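Local structure of putative sugar ABC transporter (Yersinia enterocolitica subsp. enterocolitica 8081, 5ULB) at residues G188-K193 against D214-G219; G219-L224 against M247-S252; N269-A274 against P326-L331. The protein probably binds methylthioribose or a related sugar in the periplasm and delivers it to an ABC transporter for uptake. All coordinates share one frame; numbering follows the deposited sequence. Where two conformers were deposited one is given.

Overall arrangement
Contacts 1 and 2 adjoin in one lobe of this periplasmic binding protein, their centres about 11 Å apart. They share Gly-219 and helix 214-226, which meets helix 186-200 in contact 1 and the turn following helix 241-248 in contact 2; Ala-191 and Ala-223 touch between them. Contact 3 closes later in the chain and lies on the opposite side of the chain's centre, its own centre about 37 Å and about 40 Å from those of contacts 1 and 2. There the C-terminal helix 327-335 packs on helix 262-278. The first two contacts thus tie together elements of one lobe, while the third fastens the chain end onto the other, with the sugar bound between the lobes.

Contact 1: G188-K193 against D214-G219; sequences GDTANK and DAFTQG
With CG2 of Thr-190 anti to the backbone N and OG1 beside that N (chi1 -52°), the two branches of this threonine are presented separately to Phe-216, the methyl to its backbone and the hydroxyl to its ring. Thr-190 CG2 packs 3.4 Å from the carbonyl O of Phe-216. Phe-216 in turn holds its CG anti to its own carbonyl carbon (chi1 -63°), which brings the ring edge up to the threonine hydroxyl, the two side chains crossing at about a right angle. Thr-190 OG1 then lies 3.5 Å from Phe-216 CD1, at the ring edge and near its plane. The hydroxyl is not left to the aromatic edge alone: it hydrogen-bonds to the carbonyl O of Val-186, one turn back in its own helix.

Gly-219 is what lets the backbones come so close. Its CA is 4.3 Å from that of Ala-191, and any CB there would run into CB of Thr-190 and crowd the backbone N of Ala-191. The methyl of Ala-191 lies against the glycine carbonyl, Ala-191 CB to Gly-219 O 3.3 Å, and its CA makes a CA-H...O contact with the same oxygen. The short segments cross at -51° with their axes 7.6 Å apart, and packing dominates the interface.

Beyond the pair, the ring of Phe-216 also touches Val-186 and Val-150 and meets Trp-213 edge-to-face; Trp-213 lines the sugar pocket, and Val-150 does so for the beta anomer. Helix 214-226 follows strand 208-211 and packs beside helix 186-200 on the same face of the sheet, with Thr-217 touching Leu-234 of strand 233-237.

Contact 2: G219-L224 against M247-S252; sequences GAYKAL and MREANS
The phenol oxygen of Tyr-221 donates a hydrogen bond to Glu-249 OE1 at 2.7 Å and is also hydrogen-bonded to NE2 of Gln-225, one turn further along its own helix. The tyrosine approaches OE1 on the anti side of the carboxylate and 29° out of its plane, with ring and carboxylate inclined at 60° to each other. Its CG stands anti to the backbone N (chi1 -179°), an orientation that directs the ring from helix 214-226 toward segment 247-252.

CB of Glu-249 also touches the hydroxyl, 3.3 Å from Tyr-221 OH. At another part of the ring rim, Ser-252 OG sits near the ring plane, 3.4 Å from Tyr-221 CE2; this hydroxyl is hydrogen-bonded to the carbonyl O of Leu-246 and to the backbone N of Trp-254. Glu-249 and Ser-252 are the first and last residues of a type II beta turn, closed by Ser-252 N to Glu-249 O, and Gln-225 reaches the turn too, through the carbonyl of Ala-250.

The turn links helix 241-248 to strand 254-259, and the tyrosine ring spans from helix 214-226 to it, touching Leu-234 of strand 233-237 and Trp-254 of strand 254-259.

Contact 3: N269-A274 against P326-L331; sequences NLRLVA and PWFATL
Segment 269-274 of helix 262-278 and the helical part of 326-331 run nearly perpendicular, at 96°, with the axes of these short segments 12.8 Å apart. Even the nearest CA atoms, those of Arg-271 and Phe-328, are 8.8 Å from each other, and the distance is bridged chiefly by two aromatic side chains reaching out from the C-terminal helix.

Phe-328 projects its ring between Arg-271 and Ala-274, which lie one turn apart on the same helix. Phe-328 CE2 meets the aliphatic part of the arginine, 3.6 Å from Arg-271 CG, and at another corner of the ring Phe-328 CE1 lies 4.1 Å from CB of Ala-274. Both approach the ring obliquely. The arginine chain is extended from CG to NE and crosses the phenylalanine at about a right angle, which carries its guanidinium beyond the ring, with the two planes 55° apart. There NE makes a salt bridge with Glu-44, and NH1 hydrogen-bonds to the carbonyl O atoms of Asp-322 and Ser-320.

This lobe has the alternating strands and helices of a periplasmic binding protein. Helix 262-278 covers its sheet through Leu-272 and Val-273, which touch strands 118-122 and 102-106, while the C-terminal helix is laid across the helix's outer side.

Trp-327 has CG between its backbone N and carbonyl carbon (chi1 48°), a rotamer that folds the indole back beside Phe-328. CD1 of Phe-328 rests 3.5 Å above one face of the indole, offset toward the rim. The far corner of the indole meets the end of segment 269-274, where the carbonyl O of Ala-274 lies near the indole plane, 3.8 Å from Trp-327 CH2. NE1 hydrogen-bonds to Glu-280, and Leu-48 of helix 32-48 packs against both Ala-274 and Phe-328.

Contact 1: G188-K193 against D214-G219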
ATOM      1  N   GLY A 188      13.260  -0.293 -12.814  1.00 17.94           N
ATOM      2  CA  GLY A 188      14.234  -0.710 -13.766  1.00 20.45           C
ATOM      3  C   GLY A 188      14.556  -2.132 -13.788  1.00 16.13           C
ATOM      4  O   GLY A 188      14.708  -2.748 -14.827  1.00 16.86           O
ATOM      5  N   ASP A 189      14.625  -2.685 -12.586  1.00 15.33           N
ATOM      6  CA  ASP A 189      14.895  -4.120 -12.469  1.00 14.09           C
ATOM      7  C   ASP A 189      13.780  -4.920 -13.112  1.00 12.20           C
ATOM      8  O   ASP A 189      14.034  -5.832 -13.852  1.00 12.71           O
ATOM      9  CB  ASP A 189      14.975  -4.486 -10.989  1.00 16.37           C
ATOM     10  CG  ASP A 189      15.234  -5.989 -10.732  1.00 17.25           C
ATOM     11  OD1 ASP A 189      16.201  -6.566 -11.332  1.00 22.56           O
ATOM     12  OD2 ASP A 189      14.512  -6.596  -9.827  1.00 17.92           O
ATOM     13  N   THR A 190      12.522  -4.497 -12.830  1.00 10.94           N
ATOM     14  CA  THR A 190      11.378  -5.219 -13.432  1.00  9.52           C
ATOM     15  C   THR A 190      11.428  -5.084 -14.917  1.00  9.92           C
ATOM     16  O   THR A 190      11.122  -6.038 -15.638  1.00 10.91           O
ATOM     17  CB  THR A 190      10.066  -4.801 -12.741  1.00  9.85           C
ATOM     18  OG1 THR A 190      10.166  -4.922 -11.337  1.00 11.00           O
ATOM     19  CG2 THR A 190       8.928  -5.633 -13.267  1.00 10.74           C
ATOM     20  N   ALA A 191      11.684  -3.858 -15.405  1.00  9.98           N
ATOM     21  CA  ALA A 191      11.704  -3.657 -16.833  1.00 10.66           C
ATOM     22  C   ALA A 191      12.741  -4.563 -17.529  1.00 10.32           C
ATOM     23  O   ALA A 191      12.498  -5.152 -18.589  1.00 11.10           O
ATOM     24  CB  ALA A 191      12.009  -2.211 -17.218  1.00 12.50           C
ATOM     25  N   ASN A 192      13.895  -4.681 -16.889  1.00 11.18           N
ATOM     26  CA  ASN A 192      14.923  -5.577 -17.481  1.00 11.81           C
ATOM     27  C   ASN A 192      14.544  -7.042 -17.491  1.00 11.13           C
ATOM     28  O   ASN A 192      14.713  -7.760 -18.478  1.00 11.80           O
ATOM     29  CB  ASN A 192      16.245  -5.418 -16.732  1.00 13.97           C
ATOM     30  CG  ASN A 192      16.843  -4.033 -16.973  1.00 16.43           C
ATOM     31  OD1 ASN A 192      16.648  -3.406 -18.017  1.00 17.66           O
ATOM     32  ND2 ASN A 192      17.635  -3.576 -15.944  1.00 20.04           N
ATOM     33  N   LYS A 193      13.942  -7.459 -16.382  1.00 10.70           N
ATOM     34  CA  LYS A 193      13.496  -8.822 -16.249  0.58 11.80           C
ATOM     35  C   LYS A 193      12.344  -9.147 -17.206  1.00 11.37           C
ATOM     36  O   LYS A 193      12.334 -10.203 -17.848  1.00 11.49           O
ATOM     37  CB  LYS A 193      13.107  -9.173 -14.818  0.58 12.85           C
ATOM     38  CG  LYS A 193      14.312  -9.282 -13.935  0.58 14.21           C
ATOM     39  CD  LYS A 193      13.911  -9.379 -12.496  0.58 17.29           C
ATOM     40  CE  LYS A 193      15.121  -9.555 -11.677  0.58 19.80           C
ATOM     41  NZ  LYS A 193      14.843  -9.546 -10.162  0.58 20.40           N
ATOM     42  N   ASP A 214       2.169  -1.788  -8.018  1.00  8.44           N
ATOM     43  CA  ASP A 214       2.337  -0.915  -9.178  1.00  8.64           C
ATOM     44  C   ASP A 214       3.807  -0.557  -9.446  1.00  9.89           C
ATOM     45  O   ASP A 214       4.123  -0.169 -10.577  1.00 10.59           O
ATOM     46  CB  ASP A 214       1.492   0.343  -9.177  1.00 10.19           C
ATOM     47  CG  ASP A 214       1.741   1.352  -8.056  1.00 10.38           C
ATOM     48  OD1 ASP A 214       2.433   0.987  -7.105  1.00 11.32           O
ATOM     49  OD2 ASP A 214       1.193   2.501  -8.255  1.00 14.26           O
ATOM     50  N   ALA A 215       4.715  -0.752  -8.454  1.00  9.18           N
ATOM     51  CA  ALA A 215       6.136  -0.623  -8.786  1.00  9.52           C
ATOM     52  C   ALA A 215       6.553  -1.610  -9.817  1.00  9.16           C
ATOM     53  O   ALA A 215       7.373  -1.301 -10.708  1.00 10.81           O
ATOM     54  CB  ALA A 215       6.971  -0.773  -7.497  1.00 10.53           C
ATOM     55  N   PHE A 216       6.064  -2.836  -9.736  1.00  8.79           N
ATOM     56  CA  PHE A 216       6.300  -3.821 -10.759  1.00  8.68           C
ATOM     57  C   PHE A 216       5.616  -3.436 -12.062  1.00  9.01           C
ATOM     58  O   PHE A 216       6.265  -3.504 -13.123  1.00  9.19           O
ATOM     59  CB  PHE A 216       5.788  -5.220 -10.328  1.00  9.30           C
ATOM     60  CG  PHE A 216       6.439  -5.853  -9.121  1.00  9.16           C
ATOM     61  CD1 PHE A 216       7.785  -5.714  -8.842  1.00 10.18           C
ATOM     62  CD2 PHE A 216       5.699  -6.665  -8.249  1.00  9.91           C
ATOM     63  CE1 PHE A 216       8.366  -6.381  -7.783  1.00 10.67           C
ATOM     64  CE2 PHE A 216       6.263  -7.321  -7.197  1.00 10.59           C
ATOM     65  CZ  PHE A 216       7.601  -7.178  -6.974  1.00 11.55           C
ATOM     66  N   THR A 217       4.365  -3.055 -12.023  1.00  8.32           N
ATOM     67  CA  THR A 217       3.635  -2.783 -13.231  1.00  8.96           C
ATOM     68  C   THR A 217       4.262  -1.612 -13.981  1.00  9.01           C
ATOM     69  O   THR A 217       4.310  -1.659 -15.210  1.00  9.78           O
ATOM     70  CB  THR A 217       2.183  -2.474 -12.900  1.00  9.37           C
ATOM     71  OG1 THR A 217       1.702  -3.501 -12.012  1.00 10.40           O
ATOM     72  CG2 THR A 217       1.323  -2.442 -14.150  1.00 11.60           C
ATOM     73  N   GLN A 218       4.784  -0.605 -13.261  1.00  8.47           N
ATOM     74  CA  GLN A 218       5.464   0.471 -13.952  1.00  8.49           C
ATOM     75  C   GLN A 218       6.637  -0.037 -14.761  1.00  8.53           C
ATOM     76  O   GLN A 218       6.893   0.465 -15.893  1.00 10.83           O
ATOM     77  CB  GLN A 218       5.918   1.499 -12.921  1.00 10.39           C
ATOM     78  CG  GLN A 218       4.822   2.343 -12.315  1.00 10.37           C
ATOM     79  CD  GLN A 218       5.190   3.003 -11.000  1.00 12.47           C
ATOM     80  OE1 GLN A 218       6.367   2.883 -10.516  1.00 14.43           O
ATOM     81  NE2 GLN A 218       4.226   3.657 -10.383  1.00 15.90           N
ATOM     82  N   GLY A 219       7.413  -0.940 -14.173  1.00  9.41           N
ATOM     83  CA  GLY A 219       8.530  -1.473 -14.942  1.00  9.59           C
ATOM     84  C   GLY A 219       8.100  -2.301 -16.104  1.00  8.77           C
ATOM     85  O   GLY A 219       8.682  -2.290 -17.231  1.00  9.70           O
TER

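Contact 2: G219-L224 against M247-S252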
ATOM      1  N   GLY A 219       7.413  -0.940 -14.173  1.00  9.41           N
ATOM      2  CA  GLY A 219       8.530  -1.473 -14.942  1.00  9.59           C
ATOM      3  C   GLY A 219       8.100  -2.301 -16.104  1.00  8.77           C
ATOM      4  O   GLY A 219       8.682  -2.290 -17.231  1.00  9.70           O
ATOM      5  N   ALA A 220       7.054  -3.158 -15.908  1.00  9.75           N
ATOM      6  CA  ALA A 220       6.529  -3.919 -17.066  1.00  8.78           C
ATOM      7  C   ALA A 220       6.039  -3.019 -18.143  1.00  9.82           C
ATOM      8  O   ALA A 220       6.256  -3.334 -19.317  1.00  9.91           O
ATOM      9  CB  ALA A 220       5.440  -4.836 -16.595  1.00  9.97           C
ATOM     10  N   TYR A 221       5.365  -1.959 -17.805  1.00  9.32           N
ATOM     11  CA  TYR A 221       4.874  -0.987 -18.771  1.00  9.31           C
ATOM     12  C   TYR A 221       6.004  -0.433 -19.668  1.00 10.10           C
ATOM     13  O   TYR A 221       5.935  -0.393 -20.878  1.00 10.06           O
ATOM     14  CB  TYR A 221       4.138   0.151 -18.078  1.00 10.68           C
ATOM     15  CG  TYR A 221       3.585   1.176 -19.019  1.00 10.91           C
ATOM     16  CD1 TYR A 221       4.392   2.241 -19.508  1.00 13.33           C
ATOM     17  CD2 TYR A 221       2.306   1.107 -19.510  1.00 12.76           C
ATOM     18  CE1 TYR A 221       3.959   3.133 -20.424  1.00 16.93           C
ATOM     19  CE2 TYR A 221       1.839   2.068 -20.395  1.00 15.39           C
ATOM     20  CZ  TYR A 221       2.672   3.072 -20.879  1.00 14.92           C
ATOM     21  OH  TYR A 221       2.191   3.921 -21.776  1.00 20.82           O
ATOM     22  N   LYS A 222       7.088  -0.023 -18.956  1.00  9.97           N
ATOM     23  CA  LYS A 222       8.278   0.459 -19.739  1.00  9.96           C
ATOM     24  C   LYS A 222       8.786  -0.604 -20.649  1.00 10.18           C
ATOM     25  O   LYS A 222       9.090  -0.315 -21.815  1.00 11.49           O
ATOM     26  CB  LYS A 222       9.337   0.879 -18.731  1.00 10.83           C
ATOM     27  CG  LYS A 222      10.628   1.447 -19.370  1.00 14.40           C
ATOM     28  CD  LYS A 222      11.696   1.777 -18.219  1.00 20.47           C
ATOM     29  CE  LYS A 222      13.149   1.942 -18.742  1.00 32.60           C
ATOM     30  NZ  LYS A 222      13.014   3.235 -19.278  1.00 43.64           N
ATOM     31  N   ALA A 223       8.895  -1.838 -20.185  1.00  9.57           N
ATOM     32  CA  ALA A 223       9.374  -2.880 -21.052  1.00 10.83           C
ATOM     33  C   ALA A 223       8.427  -3.084 -22.239  1.00  9.42           C
ATOM     34  O   ALA A 223       8.894  -3.306 -23.384  1.00 10.46           O
ATOM     35  CB  ALA A 223       9.519  -4.203 -20.318  1.00 11.28           C
ATOM     36  N   LEU A 224       7.133  -3.050 -22.006  1.00  9.27           N
ATOM     37  CA  LEU A 224       6.201  -3.247 -23.164  1.00  9.92           C
ATOM     38  C   LEU A 224       6.367  -2.162 -24.198  1.00 11.05           C
ATOM     39  O   LEU A 224       6.362  -2.389 -25.410  1.00 11.80           O
ATOM     40  CB  LEU A 224       4.716  -3.319 -22.700  1.00 11.00           C
ATOM     41  CG  LEU A 224       4.371  -4.484 -21.753  1.00 10.66           C
ATOM     42  CD1 LEU A 224       2.883  -4.485 -21.495  1.00 13.32           C
ATOM     43  CD2 LEU A 224       4.775  -5.807 -22.321  1.00 11.44           C
HETATM   44  N   MSE A 247      -1.658   5.211 -17.911  1.00 13.49           N
HETATM   45  CA  MSE A 247      -2.930   4.768 -18.492  0.57 15.12           C
HETATM   46  C   MSE A 247      -3.400   5.696 -19.609  1.00 16.35           C
HETATM   47  O   MSE A 247      -4.031   5.209 -20.507  1.00 16.29           O
HETATM   48  CB  MSE A 247      -3.941   4.525 -17.300  0.57 16.27           C
HETATM   49  CG  MSE A 247      -3.596   3.401 -16.243  0.57 18.96           C
HETATM   50 SE   MSE A 247      -4.584   3.279 -14.502  0.57 30.11          SE
HETATM   51  CE  MSE A 247      -6.290   4.326 -14.846  0.57 45.30           C
ATOM     52  N   ARG A 248      -2.960   6.964 -19.604  1.00 15.49           N
ATOM     53  CA  ARG A 248      -3.341   8.014 -20.647  1.00 16.78           C
ATOM     54  C   ARG A 248      -2.367   8.104 -21.851  1.00 17.59           C
ATOM     55  O   ARG A 248      -2.724   8.778 -22.787  1.00 25.10           O
ATOM     56  CB  ARG A 248      -3.442   9.399 -19.910  1.00 17.03           C
ATOM     57  CG  ARG A 248      -4.691   9.509 -19.113  1.00 19.39           C
ATOM     58  CD  ARG A 248      -4.818  10.782 -18.290  1.00 19.32           C
ATOM     59  NE  ARG A 248      -4.608  11.967 -19.137  1.00 22.44           N
ATOM     60  CZ  ARG A 248      -5.516  12.603 -19.860  1.00 25.13           C
ATOM     61  NH1 ARG A 248      -6.770  12.112 -19.916  1.00 25.51           N
ATOM     62  NH2 ARG A 248      -5.127  13.687 -20.630  1.00 26.63           N
ATOM     63  N   GLU A 249      -1.237   7.385 -21.844  1.00 17.20           N
ATOM     64  CA  GLU A 249      -0.266   7.505 -22.920  1.00 17.14           C
ATOM     65  C   GLU A 249      -0.801   6.765 -24.144  1.00 20.04           C
ATOM     66  O   GLU A 249      -1.597   5.825 -24.094  1.00 21.21           O
ATOM     67  CB  GLU A 249       1.054   6.894 -22.480  1.00 19.66           C
ATOM     68  CG  GLU A 249       1.857   7.736 -21.569  1.00 19.22           C
ATOM     69  CD  GLU A 249       3.303   7.268 -21.317  1.00 21.26           C
ATOM     70  OE1 GLU A 249       3.685   6.122 -21.705  1.00 25.59           O
ATOM     71  OE2 GLU A 249       4.022   8.102 -20.671  1.00 28.33           O
ATOM     72  N   ALA A 250      -0.273   7.210 -25.311  1.00 21.53           N
ATOM     73  CA  ALA A 250      -0.552   6.562 -26.537  1.00 25.18           C
ATOM     74  C   ALA A 250      -0.173   5.088 -26.465  1.00 17.13           C
ATOM     75  O   ALA A 250       1.009   4.735 -26.016  1.00 21.13           O
ATOM     76  CB  ALA A 250       0.167   7.252 -27.711  1.00 26.50           C
ATOM     77  N   ASN A 251      -1.031   4.274 -26.980  1.00 21.15           N
ATOM     78  CA  ASN A 251      -0.786   2.820 -27.071  1.00 20.66           C
ATOM     79  C   ASN A 251      -0.743   2.112 -25.729  1.00 20.60           C
ATOM     80  O   ASN A 251      -0.275   0.947 -25.612  1.00 20.92           O
ATOM     81  CB  ASN A 251       0.434   2.464 -27.986  1.00 24.55           C
ATOM     82  CG  ASN A 251       0.301   3.082 -29.337  1.00 33.32           C
ATOM     83  OD1 ASN A 251      -0.781   3.016 -29.980  1.00 43.76           O
ATOM     84  ND2 ASN A 251       1.369   3.649 -29.803  1.00 43.23           N
ATOM     85  N   SER A 252      -1.098   2.838 -24.673  1.00 18.18           N
ATOM     86  CA  SER A 252      -1.037   2.284 -23.401  1.00 16.42           C
ATOM     87  C   SER A 252      -1.852   0.988 -23.144  1.00 16.37           C
ATOM     88  O   SER A 252      -3.035   0.947 -23.314  1.00 16.73           O
ATOM     89  CB  SER A 252      -1.504   3.298 -22.330  1.00 16.37           C
ATOM     90  OG  SER A 252      -1.457   2.630 -21.034  1.00 14.19           O
TER

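Contact 3: N269-A274 against P326-L331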
ATOM      1  N   ASN A 269      -3.606   4.990   9.942  1.00 10.01           N
ATOM      2  CA  ASN A 269      -2.705   4.468  10.994  1.00 10.17           C
ATOM      3  C   ASN A 269      -2.298   5.527  11.993  1.00  9.82           C
ATOM      4  O   ASN A 269      -2.219   5.201  13.184  1.00 11.47           O
ATOM      5  CB  ASN A 269      -1.505   3.755  10.314  1.00 11.88           C
ATOM      6  CG  ASN A 269      -1.860   2.328   9.891  1.00 10.46           C
ATOM      7  OD1 ASN A 269      -1.684   1.405  10.730  1.00 12.96           O
ATOM      8  ND2 ASN A 269      -2.403   2.097   8.696  1.00 11.49           N
ATOM      9  N   LEU A 270      -2.072   6.735  11.570  1.00  9.54           N
ATOM     10  CA  LEU A 270      -1.792   7.828  12.515  1.00 10.42           C
ATOM     11  C   LEU A 270      -2.981   8.059  13.416  1.00 10.03           C
ATOM     12  O   LEU A 270      -2.817   8.257  14.604  1.00 11.25           O
ATOM     13  CB  LEU A 270      -1.298   9.073  11.719  1.00 11.80           C
ATOM     14  CG  LEU A 270      -0.662  10.174  12.520  1.00 13.72           C
ATOM     15  CD1 LEU A 270      -1.655  11.031  13.276  1.00 16.56           C
ATOM     16  CD2 LEU A 270       0.490   9.757  13.343  1.00 15.95           C
ATOM     17  N   ARG A 271      -4.189   8.169  12.826  1.00 10.12           N
ATOM     18  CA  ARG A 271      -5.402   8.383  13.630  1.00 10.18           C
ATOM     19  C   ARG A 271      -5.512   7.325  14.735  1.00 10.10           C
ATOM     20  O   ARG A 271      -5.879   7.607  15.885  1.00 11.01           O
ATOM     21  CB  ARG A 271      -6.669   8.333  12.757  1.00 10.67           C
ATOM     22  CG  ARG A 271      -6.766   9.413  11.752  1.00 12.84           C
ATOM     23  CD  ARG A 271      -8.070   9.231  10.957  1.00 14.11           C
ATOM     24  NE  ARG A 271      -8.100  10.094   9.789  1.00 17.93           N
ATOM     25  CZ  ARG A 271      -9.033  10.045   8.840  1.00 18.89           C
ATOM     26  NH1 ARG A 271     -10.006   9.187   8.918  1.00 17.92           N
ATOM     27  NH2 ARG A 271      -8.996  10.865   7.835  1.00 27.41           N
ATOM     28  N   LEU A 272      -5.259   6.056  14.386  1.00 10.16           N
ATOM     29  CA  LEU A 272      -5.303   4.970  15.351  1.00 10.30           C
ATOM     30  C   LEU A 272      -4.323   5.146  16.511  1.00 11.53           C
ATOM     31  O   LEU A 272      -4.677   4.977  17.637  1.00 12.04           O
ATOM     32  CB  LEU A 272      -5.130   3.603  14.651  1.00  9.30           C
ATOM     33  CG  LEU A 272      -6.341   3.160  13.807  1.00 11.00           C
ATOM     34  CD1 LEU A 272      -5.905   2.120  12.786  1.00 12.53           C
ATOM     35  CD2 LEU A 272      -7.373   2.584  14.758  1.00 12.67           C
ATOM     36  N   VAL A 273      -3.075   5.513  16.147  1.00 10.55           N
ATOM     37  CA  VAL A 273      -2.105   5.794  17.221  1.00 11.22           C
ATOM     38  C   VAL A 273      -2.479   6.968  18.059  1.00 11.02           C
ATOM     39  O   VAL A 273      -2.331   6.938  19.280  1.00 11.17           O
ATOM     40  CB  VAL A 273      -0.714   5.913  16.598  1.00 12.46           C
ATOM     41  CG1 VAL A 273       0.297   6.401  17.604  1.00 15.97           C
ATOM     42  CG2 VAL A 273      -0.261   4.610  16.071  1.00 12.77           C
ATOM     43  N   ALA A 274      -3.020   8.046  17.458  1.00 10.19           N
ATOM     44  CA  ALA A 274      -3.502   9.143  18.217  1.00 10.63           C
ATOM     45  C   ALA A 274      -4.571   8.762  19.253  1.00 10.76           C
ATOM     46  O   ALA A 274      -4.525   9.186  20.395  1.00 12.04           O
ATOM     47  CB  ALA A 274      -4.016  10.217  17.302  1.00 12.10           C
ATOM     48  N   PRO A 326     -13.586  13.857  17.207  1.00 16.84           N
ATOM     49  CA  PRO A 326     -13.911  15.262  17.090  1.00 15.71           C
ATOM     50  C   PRO A 326     -12.847  16.220  17.576  1.00 15.54           C
ATOM     51  O   PRO A 326     -12.717  17.338  17.097  1.00 20.46           O
ATOM     52  CB  PRO A 326     -15.145  15.431  17.936  1.00 20.98           C
ATOM     53  CG  PRO A 326     -15.506  14.097  18.445  1.00 25.12           C
ATOM     54  CD  PRO A 326     -14.610  13.106  17.952  1.00 19.45           C
ATOM     55  N   TRP A 327     -12.021  15.786  18.520  1.00 14.69           N
ATOM     56  CA  TRP A 327     -10.922  16.625  19.033  1.00 15.92           C
ATOM     57  C   TRP A 327      -9.791  16.721  18.021  1.00 14.71           C
ATOM     58  O   TRP A 327      -8.851  17.490  18.257  1.00 17.19           O
ATOM     59  CB  TRP A 327     -10.408  16.153  20.422  1.00 17.88           C
ATOM     60  CG  TRP A 327     -10.140  14.752  20.553  1.00 17.30           C
ATOM     61  CD1 TRP A 327     -11.041  13.807  20.988  1.00 18.34           C
ATOM     62  CD2 TRP A 327      -8.948  14.009  20.247  1.00 15.54           C
ATOM     63  NE1 TRP A 327     -10.537  12.536  20.926  1.00 18.27           N
ATOM     64  CE2 TRP A 327      -9.229  12.626  20.524  1.00 17.68           C
ATOM     65  CE3 TRP A 327      -7.681  14.377  19.804  1.00 18.04           C
ATOM     66  CZ2 TRP A 327      -8.297  11.642  20.418  1.00 20.83           C
ATOM     67  CZ3 TRP A 327      -6.692  13.374  19.665  1.00 20.34           C
ATOM     68  CH2 TRP A 327      -6.995  12.023  19.991  1.00 18.10           C
ATOM     69  N   PHE A 328      -9.769  15.958  16.918  1.00 13.60           N
ATOM     70  CA  PHE A 328      -8.749  16.201  15.866  1.00 13.92           C
ATOM     71  C   PHE A 328      -8.893  17.611  15.348  1.00 17.02           C
ATOM     72  O   PHE A 328      -7.874  18.238  15.063  1.00 17.74           O
ATOM     73  CB  PHE A 328      -8.860  15.188  14.755  1.00 13.53           C
ATOM     74  CG  PHE A 328      -8.445  13.758  15.100  1.00 14.14           C
ATOM     75  CD1 PHE A 328      -7.850  13.374  16.310  1.00 17.18           C
ATOM     76  CD2 PHE A 328      -8.602  12.770  14.133  1.00 15.88           C
ATOM     77  CE1 PHE A 328      -7.556  12.071  16.509  1.00 16.72           C
ATOM     78  CE2 PHE A 328      -8.280  11.445  14.367  1.00 16.93           C
ATOM     79  CZ  PHE A 328      -7.762  11.093  15.579  1.00 16.15           C
ATOM     80  N   ALA A 329     -10.142  18.106  15.153  1.00 17.27           N
ATOM     81  CA  ALA A 329     -10.350  19.448  14.722  1.00 18.39           C
ATOM     82  C   ALA A 329      -9.793  20.444  15.720  1.00 17.88           C
ATOM     83  O   ALA A 329      -9.252  21.502  15.363  1.00 21.76           O
ATOM     84  CB  ALA A 329     -11.803  19.735  14.399  1.00 21.48           C
ATOM     85  N   THR A 330      -9.955  20.166  16.995  1.00 15.31           N
ATOM     86  CA  THR A 330      -9.435  21.062  18.021  1.00 17.72           C
ATOM     87  C   THR A 330      -7.933  21.151  17.897  1.00 20.47           C
ATOM     88  O   THR A 330      -7.357  22.220  18.047  1.00 22.89           O
ATOM     89  CB  THR A 330      -9.895  20.531  19.420  1.00 17.81           C
ATOM     90  OG1 THR A 330     -11.302  20.280  19.321  1.00 19.26           O
ATOM     91  CG2 THR A 330      -9.608  21.533  20.459  1.00 19.20           C
ATOM     92  N   LEU A 331      -7.289  19.997  17.810  1.00 18.33           N
ATOM     93  CA  LEU A 331      -5.820  19.931  17.627  1.00 20.64           C
ATOM     94  C   LEU A 331      -5.380  20.628  16.402  1.00 22.18           C
ATOM     95  O   LEU A 331      -4.368  21.354  16.460  1.00 24.74           O
ATOM     96  CB  LEU A 331      -5.259  18.517  17.580  1.00 20.41           C
ATOM     97  CG  LEU A 331      -5.097  17.951  18.904  1.00 20.29           C
ATOM     98  CD1 LEU A 331      -4.718  16.478  18.763  1.00 17.86           C
ATOM     99  CD2 LEU A 331      -4.012  18.623  19.682  1.00 22.37           C
TER